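Local structure of uncharacterized protein (Candida albicans, 5K04) at residues D383-S387 and P388-I392; K412-L415 and M416-Y419; D351-D354 and V355-R358. The protein serves as the non-catalytic MDM20 subunit of the NatB N-terminal acetyltransferase complex, where it probably acts as a helical scaffold for the catalytic subunit NAT3. All coordinates share one frame; numbering follows the deposited sequence.

The three contacts show how a helical scaffold is secured by short-range side-chain arrangements, at helix starts as well as within helices. Contacts 1 and 2 belong to consecutive helices and touch directly, their centres about 12 Å apart: Leu384 CD1 lies 3.6 Å from Trp414 CZ3, and Leu384 and Thr391 both pack on Leu418. Contact 3 stands apart, its centre about 20 Å from that of contact 1 and about 22 Å from that of contact 2, but contacts 2 and 3 both touch helices 372-383 and 388-404, the second of which begins in contact 1. Only contact 2 meets the NAT3 chain, through Leu413 on Leu20 of NAT3. All three are structural packing within the non-catalytic subunit.

Contact 1 (D383-S387 and P388-I392)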
loop_
_atom_site.group_PDB
_atom_site.type_symbol
_atom_site.label_atom_id
_atom_site.label_comp_id
_atom_site.label_asym_id
_atom_site.label_seq_id
_atom_site.Cartn_x
_atom_site.Cartn_y
_atom_site.Cartn_z
ATOM N N ASP A 383 -13.081 19.907 17.198
ATOM C CA ASP A 383 -13.280 19.902 18.644
ATOM C C ASP A 383 -12.239 19.065 19.389
ATOM O O ASP A 383 -12.141 19.185 20.614
ATOM C CB ASP A 383 -14.686 19.384 18.960
ATOM C CG ASP A 383 -15.010 19.397 20.439
ATOM O OD1 ASP A 383 -14.919 20.483 21.058
ATOM O OD2 ASP A 383 -15.398 18.333 20.969
ATOM N N LEU A 384 -11.461 18.230 18.685
ATOM C CA LEU A 384 -10.552 17.293 19.344
ATOM C C LEU A 384 -9.403 18.044 20.000
ATOM O O LEU A 384 -8.726 18.848 19.352
ATOM C CB LEU A 384 -10.017 16.289 18.335
ATOM C CG LEU A 384 -11.037 15.283 17.793
ATOM C CD1 LEU A 384 -10.425 14.490 16.670
ATOM C CD2 LEU A 384 -11.560 14.355 18.899
ATOM N N ASP A 385 -9.189 17.793 21.292
ATOM C CA ASP A 385 -8.149 18.483 22.042
ATOM C C ASP A 385 -7.198 17.551 22.785
ATOM O O ASP A 385 -6.342 18.046 23.527
ATOM C CB ASP A 385 -8.788 19.499 23.011
ATOM C CG ASP A 385 -9.562 18.841 24.184
ATOM O OD1 ASP A 385 -9.399 17.628 24.449
ATOM O OD2 ASP A 385 -10.331 19.563 24.856
ATOM N N SER A 386 -7.324 16.223 22.609
ATOM C CA SER A 386 -6.511 15.151 23.184
ATOM C C SER A 386 -6.802 14.904 24.660
ATOM O O SER A 386 -6.297 13.934 25.210
ATOM C CB SER A 386 -5.003 15.394 23.015
ATOM O OG SER A 386 -4.566 16.419 23.882
ATOM N N SER A 387 -7.622 15.723 25.314
ATOM C CA SER A 387 -8.028 15.390 26.665
ATOM C C SER A 387 -8.910 14.139 26.634
ATOM O O SER A 387 -9.725 13.987 25.727
ATOM C CB SER A 387 -8.769 16.560 27.318
ATOM O OG SER A 387 -10.108 16.649 26.881
ATOM N N PRO A 388 -8.746 13.214 27.590
ATOM C CA PRO A 388 -9.505 11.943 27.536
ATOM C C PRO A 388 -11.018 12.105 27.637
ATOM O O PRO A 388 -11.755 11.301 27.054
ATOM C CB PRO A 388 -8.943 11.145 28.728
ATOM C CG PRO A 388 -8.272 12.180 29.626
ATOM C CD PRO A 388 -7.769 13.233 28.695
ATOM N N GLN A 389 -11.504 13.111 28.368
ATOM C CA GLN A 389 -12.930 13.425 28.375
ATOM C C GLN A 389 -13.418 13.846 26.992
ATOM O O GLN A 389 -14.524 13.481 26.577
ATOM C CB GLN A 389 -13.205 14.536 29.383
ATOM C CG GLN A 389 -14.641 14.979 29.490
ATOM C CD GLN A 389 -14.872 15.666 30.814
ATOM O OE1 GLN A 389 -13.932 15.888 31.582
ATOM N NE2 GLN A 389 -16.119 16.008 31.099
ATOM N N ASN A 390 -12.621 14.648 26.279
ATOM C CA ASN A 390 -13.034 15.064 24.947
ATOM C C ASN A 390 -13.016 13.883 23.987
ATOM O O ASN A 390 -13.899 13.748 23.134
ATOM C CB ASN A 390 -12.126 16.185 24.454
ATOM C CG ASN A 390 -12.331 16.500 22.982
ATOM O OD1 ASN A 390 -11.755 15.858 22.114
ATOM N ND2 ASN A 390 -13.136 17.515 22.704
ATOM N N THR A 391 -12.021 13.009 24.136
ATOM C CA THR A 391 -11.904 11.829 23.284
ATOM C C THR A 391 -13.084 10.884 23.486
ATOM O O THR A 391 -13.660 10.369 22.520
ATOM C CB THR A 391 -10.575 11.141 23.595
ATOM O OG1 THR A 391 -9.512 11.988 23.149
ATOM C CG2 THR A 391 -10.477 9.768 22.930
ATOM N N ILE A 392 -13.474 10.672 24.742
ATOM C CA ILE A 392 -14.596 9.799 25.050
ATOM C C ILE A 392 -15.901 10.415 24.566
ATOM O O ILE A 392 -16.754 9.725 23.990
ATOM C CB ILE A 392 -14.623 9.505 26.560
ATOM C CG1 ILE A 392 -13.453 8.595 26.949
ATOM C CG2 ILE A 392 -15.957 8.901 26.972
ATOM C CD1 ILE A 392 -13.325 8.374 28.458
HETATM O O HOH W 1 -9.602 14.235 21.896
#
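Ser387 and Asn390 meet at an N-cap, the point where the loop leaving helix 372-383 turns into helix 388-404, and the Asp385 side chain shapes the turn before it. Ser387 OG accepts the backbone N-H of Asn390 (OG to N 3.3 Å), the standard capping bond. It is itself held by Asp385, whose OD1 accepts from Ser387 OG on the syn side of the carboxylate and from Ser387 N on the anti side (OD1 to N 2.7 Å). The second bond, from a backbone N two residues on, defines an Asx turn. Both donors are reached because CG of Asp385 sits between its own backbone N and carbonyl carbon (chi1 69°), which turns the carboxylate toward Ser387. Cap and Asx turn thus share the serine, and the carboxylate lies close to the helix start, where the helix dipole would probably stabilise its charge.

Asn390 ties the helix back to the residues before the turn. Its CG lies opposite the backbone N (chi1 170°), sending the amide across the loop. There Asn390 ND2 makes weak bonds to Asp383 O (2.9 Å) and Asp383 OD2, the carboxylate and amide planes being 53° apart. Asn390 OD1 takes a weak, long bond from Asp385 N. Asp383 OD2 has stronger partners in a salt bridge to Lys393 and a hydrogen bond from Asn394, further along the helix. Thr391 N donates to Ser387 O (3.0 Å), beginning the regular helical pattern behind the proline that occupies the first turn. A water bridges loop and helix: it accepts from Ser386 N, lies 2.6 Å from Thr391 OG1, and donates to Asn390 OD1 at 2.7 Å.

Contact 2 (K412-L415 and M416-Y419)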
loop_
_atom_site.group_PDB
_atom_site.type_symbol
_atom_site.label_atom_id
_atom_site.label_comp_id
_atom_site.label_asym_id
_atom_site.label_seq_id
_atom_site.Cartn_x
_atom_site.Cartn_y
_atom_site.Cartn_z
ATOM N N LYS A 412 -15.569 5.656 10.767
ATOM C CA LYS A 412 -14.990 4.439 11.332
ATOM C C LYS A 412 -13.495 4.596 11.579
ATOM O O LYS A 412 -12.987 4.220 12.645
ATOM C CB LYS A 412 -15.252 3.263 10.401
ATOM C CG LYS A 412 -16.689 2.769 10.438
ATOM C CD LYS A 412 -16.869 1.537 9.598
ATOM C CE LYS A 412 -18.296 0.989 9.702
ATOM N NZ LYS A 412 -18.338 -0.334 8.989
ATOM N N LEU A 413 -12.773 5.167 10.609
ATOM C CA LEU A 413 -11.332 5.337 10.786
ATOM C C LEU A 413 -11.048 6.236 11.974
ATOM O O LEU A 413 -10.157 5.950 12.782
ATOM C CB LEU A 413 -10.701 5.918 9.519
ATOM C CG LEU A 413 -10.787 5.050 8.262
ATOM C CD1 LEU A 413 -10.184 5.772 7.081
ATOM C CD2 LEU A 413 -10.097 3.754 8.487
ATOM N N TRP A 414 -11.815 7.323 12.108
ATOM C CA TRP A 414 -11.601 8.252 13.209
ATOM C C TRP A 414 -11.920 7.591 14.545
ATOM O O TRP A 414 -11.188 7.774 15.525
ATOM C CB TRP A 414 -12.446 9.513 12.995
ATOM C CG TRP A 414 -11.745 10.525 12.168
ATOM C CD1 TRP A 414 -11.917 10.756 10.826
ATOM C CD2 TRP A 414 -10.710 11.421 12.600
ATOM N NE1 TRP A 414 -11.072 11.751 10.405
ATOM C CE2 TRP A 414 -10.314 12.173 11.471
ATOM C CE3 TRP A 414 -10.076 11.654 13.827
ATOM C CZ2 TRP A 414 -9.308 13.156 11.532
ATOM C CZ3 TRP A 414 -9.085 12.644 13.897
ATOM C CH2 TRP A 414 -8.710 13.380 12.748
ATOM N N LEU A 415 -12.998 6.798 14.591
ATOM C CA LEU A 415 -13.334 6.061 15.804
ATOM C C LEU A 415 -12.163 5.191 16.259
ATOM O O LEU A 415 -11.849 5.126 17.456
ATOM C CB LEU A 415 -14.584 5.210 15.563
ATOM C CG LEU A 415 -15.093 4.436 16.776
ATOM C CD1 LEU A 415 -15.315 5.410 17.951
ATOM C CD2 LEU A 415 -16.372 3.679 16.438
ATOM N N MET A 416 -11.490 4.529 15.309
ATOM C CA MET A 416 -10.306 3.746 15.662
ATOM C C MET A 416 -9.179 4.641 16.172
ATOM O O MET A 416 -8.508 4.297 17.155
ATOM C CB MET A 416 -9.857 2.899 14.468
ATOM C CG MET A 416 -10.683 1.626 14.297
ATOM S SD MET A 416 -10.045 0.377 13.204
ATOM C CE MET A 416 -10.163 1.291 11.737
ATOM N N LYS A 417 -8.985 5.814 15.550
ATOM C CA LYS A 417 -7.946 6.741 16.014
ATOM C C LYS A 417 -8.199 7.179 17.452
ATOM O O LYS A 417 -7.272 7.216 18.266
ATOM C CB LYS A 417 -7.861 7.964 15.089
ATOM C CG LYS A 417 -7.445 7.622 13.671
ATOM C CD LYS A 417 -7.348 8.845 12.742
ATOM C CE LYS A 417 -6.423 9.924 13.283
ATOM N NZ LYS A 417 -6.210 11.005 12.265
ATOM N N LEU A 418 -9.454 7.524 17.778
ATOM C CA LEU A 418 -9.787 7.931 19.144
ATOM C C LEU A 418 -9.530 6.797 20.132
ATOM O O LEU A 418 -8.881 7.001 21.162
ATOM C CB LEU A 418 -11.248 8.384 19.241
ATOM C CG LEU A 418 -11.759 9.611 18.464
ATOM C CD1 LEU A 418 -13.040 10.180 19.091
ATOM C CD2 LEU A 418 -10.739 10.675 18.364
ATOM N N TYR A 419 -10.031 5.587 19.821
ATOM C CA TYR A 419 -9.777 4.423 20.664
ATOM C C TYR A 419 -8.292 4.174 20.834
ATOM O O TYR A 419 -7.866 3.627 21.864
ATOM C CB TYR A 419 -10.414 3.168 20.075
ATOM C CG TYR A 419 -11.899 2.972 20.338
ATOM C CD1 TYR A 419 -12.471 3.276 21.572
ATOM C CD2 TYR A 419 -12.721 2.443 19.356
ATOM C CE1 TYR A 419 -13.840 3.074 21.804
ATOM C CE2 TYR A 419 -14.066 2.259 19.564
ATOM C CZ TYR A 419 -14.632 2.572 20.786
ATOM O OH TYR A 419 -15.978 2.363 20.964
#
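Within helix 409-419 a cation-pi pair links Trp414 to Lys417, side chains three residues apart. The lysine chain bends at chi3 (55°), which brings its ammonium over one face of the indole. Lys417 NZ lies 3.8 Å from the centroid of the Trp414 six-membered ring, displaced toward the rim beside CH2, while Lys417 CE adds a CH-pi contact to the same ring. Glu555 fixes both partners: it forms a salt bridge with Lys417 NZ, and its carbonyl accepts from Trp414 NE1. The buried ammonium thus has both a ring face and a carboxylate as partners, which would help offset the cost of burying its charge.

The other contacts are apolar. Leu415 and Tyr419 run side by side; Leu415 CG lies 3.7 Å from Tyr419 CE2, and Leu415 CD1 makes an off-centre CH-pi contact with the ring. Leu413 CD2 meets Met416 CE at 4.1 Å, and Leu413 also packs on Leu20 of the NAT3 chain. Ile431 of helix 429-434 packs on Leu415, Met416 and Tyr419. Tyr419 N donates to Leu415 O (3.0 Å), one of the N-H (i+4) to C=O (i) bonds of the alpha-helical pattern, along which side chains three and four residues apart meet, here in an all-helical subunit.

Contact 3 (D351-D354 and V355-R358); sequences DNWD and VYER
The rings of Trp353 and Tyr356 meet in an offset edge-to-face pair at the start of helix 353-358. The edge of the indole is turned toward the tyrosine face, the planes standing at 86° with the centroid of the Trp353 six-membered ring 5.8 Å from that of the Tyr356 ring. Contact is made through Trp353 CE3, which lies 4.0 Å from Tyr356 CB and close to CG and CD2 as well. The two side chains leave the backbone differently: CG of Trp353 is opposite the carbonyl carbon (chi1 -63°), whereas CG of Tyr356 is opposite the backbone N (chi1 172°), and with these torsions the two rings, three residues apart, meet.

The backbone beneath them sets the spacing. Asn352 occupies the N-cap position, but its side chain makes no capping bond; its carbonyl O instead accepts a nearly straight bond from Tyr356 N (3.2 Å) and a weak one from Val355 N. Trp353 O accepts from Glu357 N at 2.8 Å, while the bond from Arg358 N to Asp354 O is weak and long.

Further out, Arg344 of helix 337-346 bonds to Asn352 OD1 and forms a salt bridge with Asp354 OD2, anchoring the polar side of this turn. The aromatic pair packs on Thr376 of helix 372-383 and on residues of helix 388-404, and Ile724, from a loop far along the chain, touches both side chains. The whole is a short helix that packs on its neighbours through an aromatic pair and is tied to helix 337-346 through Arg344, an arrangement in keeping with the packed helices of an alpha-helical, TPR-clan scaffold.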
loop_
_atom_site.group_PDB
_atom_site.type_symbol
_atom_site.label_atom_id
_atom_site.label_comp_id
_atom_site.label_asym_id
_atom_site.label_seq_id
_atom_site.Cartn_x
_atom_site.Cartn_y
_atom_site.Cartn_z
ATOM N N ASP A 351 -19.338 24.796 13.214
ATOM C CA ASP A 351 -20.459 24.548 14.126
ATOM C C ASP A 351 -21.675 24.168 13.285
ATOM O O ASP A 351 -22.399 25.036 12.784
ATOM C CB ASP A 351 -20.737 25.761 15.008
ATOM C CG ASP A 351 -19.683 25.952 16.085
ATOM O OD1 ASP A 351 -18.836 25.048 16.272
ATOM O OD2 ASP A 351 -19.699 27.013 16.741
ATOM N N ASN A 352 -21.904 22.861 13.140
ATOM C CA ASN A 352 -22.842 22.351 12.149
ATOM C C ASN A 352 -23.876 21.374 12.713
ATOM O O ASN A 352 -24.558 20.700 11.934
ATOM C CB ASN A 352 -22.063 21.692 11.003
ATOM C CG ASN A 352 -21.153 22.681 10.269
ATOM O OD1 ASN A 352 -21.600 23.745 9.829
ATOM N ND2 ASN A 352 -19.871 22.328 10.136
ATOM N N TRP A 353 -24.019 21.284 14.038
ATOM C CA TRP A 353 -25.053 20.426 14.611
ATOM C C TRP A 353 -26.448 20.868 14.196
ATOM O O TRP A 353 -27.358 20.036 14.103
ATOM C CB TRP A 353 -24.939 20.398 16.137
ATOM C CG TRP A 353 -23.649 19.799 16.591
ATOM C CD1 TRP A 353 -22.658 20.423 17.301
ATOM C CD2 TRP A 353 -23.185 18.465 16.340
ATOM N NE1 TRP A 353 -21.612 19.556 17.504
ATOM C CE2 TRP A 353 -21.907 18.349 16.930
ATOM C CE3 TRP A 353 -23.725 17.359 15.684
ATOM C CZ2 TRP A 353 -21.163 17.165 16.890
ATOM C CZ3 TRP A 353 -22.981 16.180 15.643
ATOM C CH2 TRP A 353 -21.711 16.097 16.243
ATOM N N ASP A 354 -26.634 22.163 13.933
ATOM C CA ASP A 354 -27.948 22.636 13.508
ATOM C C ASP A 354 -28.372 21.963 12.207
ATOM O O ASP A 354 -29.542 21.604 12.036
ATOM C CB ASP A 354 -27.944 24.164 13.363
ATOM C CG ASP A 354 -26.889 24.664 12.378
ATOM O OD1 ASP A 354 -25.772 24.098 12.334
ATOM O OD2 ASP A 354 -27.183 25.621 11.640
ATOM N N VAL A 355 -27.423 21.747 11.289
ATOM C CA VAL A 355 -27.757 21.090 10.029
ATOM C C VAL A 355 -27.947 19.600 10.252
ATOM O O VAL A 355 -28.868 18.987 9.691
ATOM C CB VAL A 355 -26.672 21.364 8.975
ATOM C CG1 VAL A 355 -27.022 20.674 7.664
ATOM C CG2 VAL A 355 -26.500 22.849 8.763
ATOM N N TYR A 356 -27.080 18.998 11.076
ATOM C CA TYR A 356 -27.266 17.611 11.491
ATOM C C TYR A 356 -28.680 17.374 12.025
ATOM O O TYR A 356 -29.354 16.415 11.635
ATOM C CB TYR A 356 -26.224 17.222 12.542
ATOM C CG TYR A 356 -26.531 15.866 13.123
ATOM C CD1 TYR A 356 -26.178 14.706 12.439
ATOM C CD2 TYR A 356 -27.226 15.740 14.322
ATOM C CE1 TYR A 356 -26.493 13.457 12.942
ATOM C CE2 TYR A 356 -27.556 14.498 14.836
ATOM C CZ TYR A 356 -27.183 13.358 14.150
ATOM O OH TYR A 356 -27.495 12.122 14.669
ATOM N N GLU A 357 -29.154 18.251 12.910
ATOM C CA GLU A 357 -30.486 18.064 13.482
ATOM C C GLU A 357 -31.584 18.116 12.427
ATOM O O GLU A 357 -32.658 17.544 12.639
ATOM C CB GLU A 357 -30.752 19.103 14.570
ATOM C CG GLU A 357 -29.931 18.905 15.854
ATOM C CD GLU A 357 -30.303 17.650 16.644
ATOM O OE1 GLU A 357 -31.332 17.017 16.330
ATOM O OE2 GLU A 357 -29.560 17.304 17.590
ATOM N N ARG A 358 -31.337 18.768 11.291
ATOM C CA ARG A 358 -32.316 18.831 10.211
ATOM C C ARG A 358 -32.222 17.655 9.251
ATOM O O ARG A 358 -33.162 17.418 8.492
ATOM C CB ARG A 358 -32.159 20.135 9.424
ATOM C CG ARG A 358 -32.760 21.360 10.111
ATOM C CD ARG A 358 -32.116 22.635 9.589
ATOM N NE ARG A 358 -32.287 22.779 8.145
ATOM C CZ ARG A 358 -31.507 23.528 7.362
ATOM N NH1 ARG A 358 -30.484 24.208 7.878
ATOM N NH2 ARG A 358 -31.747 23.593 6.056
#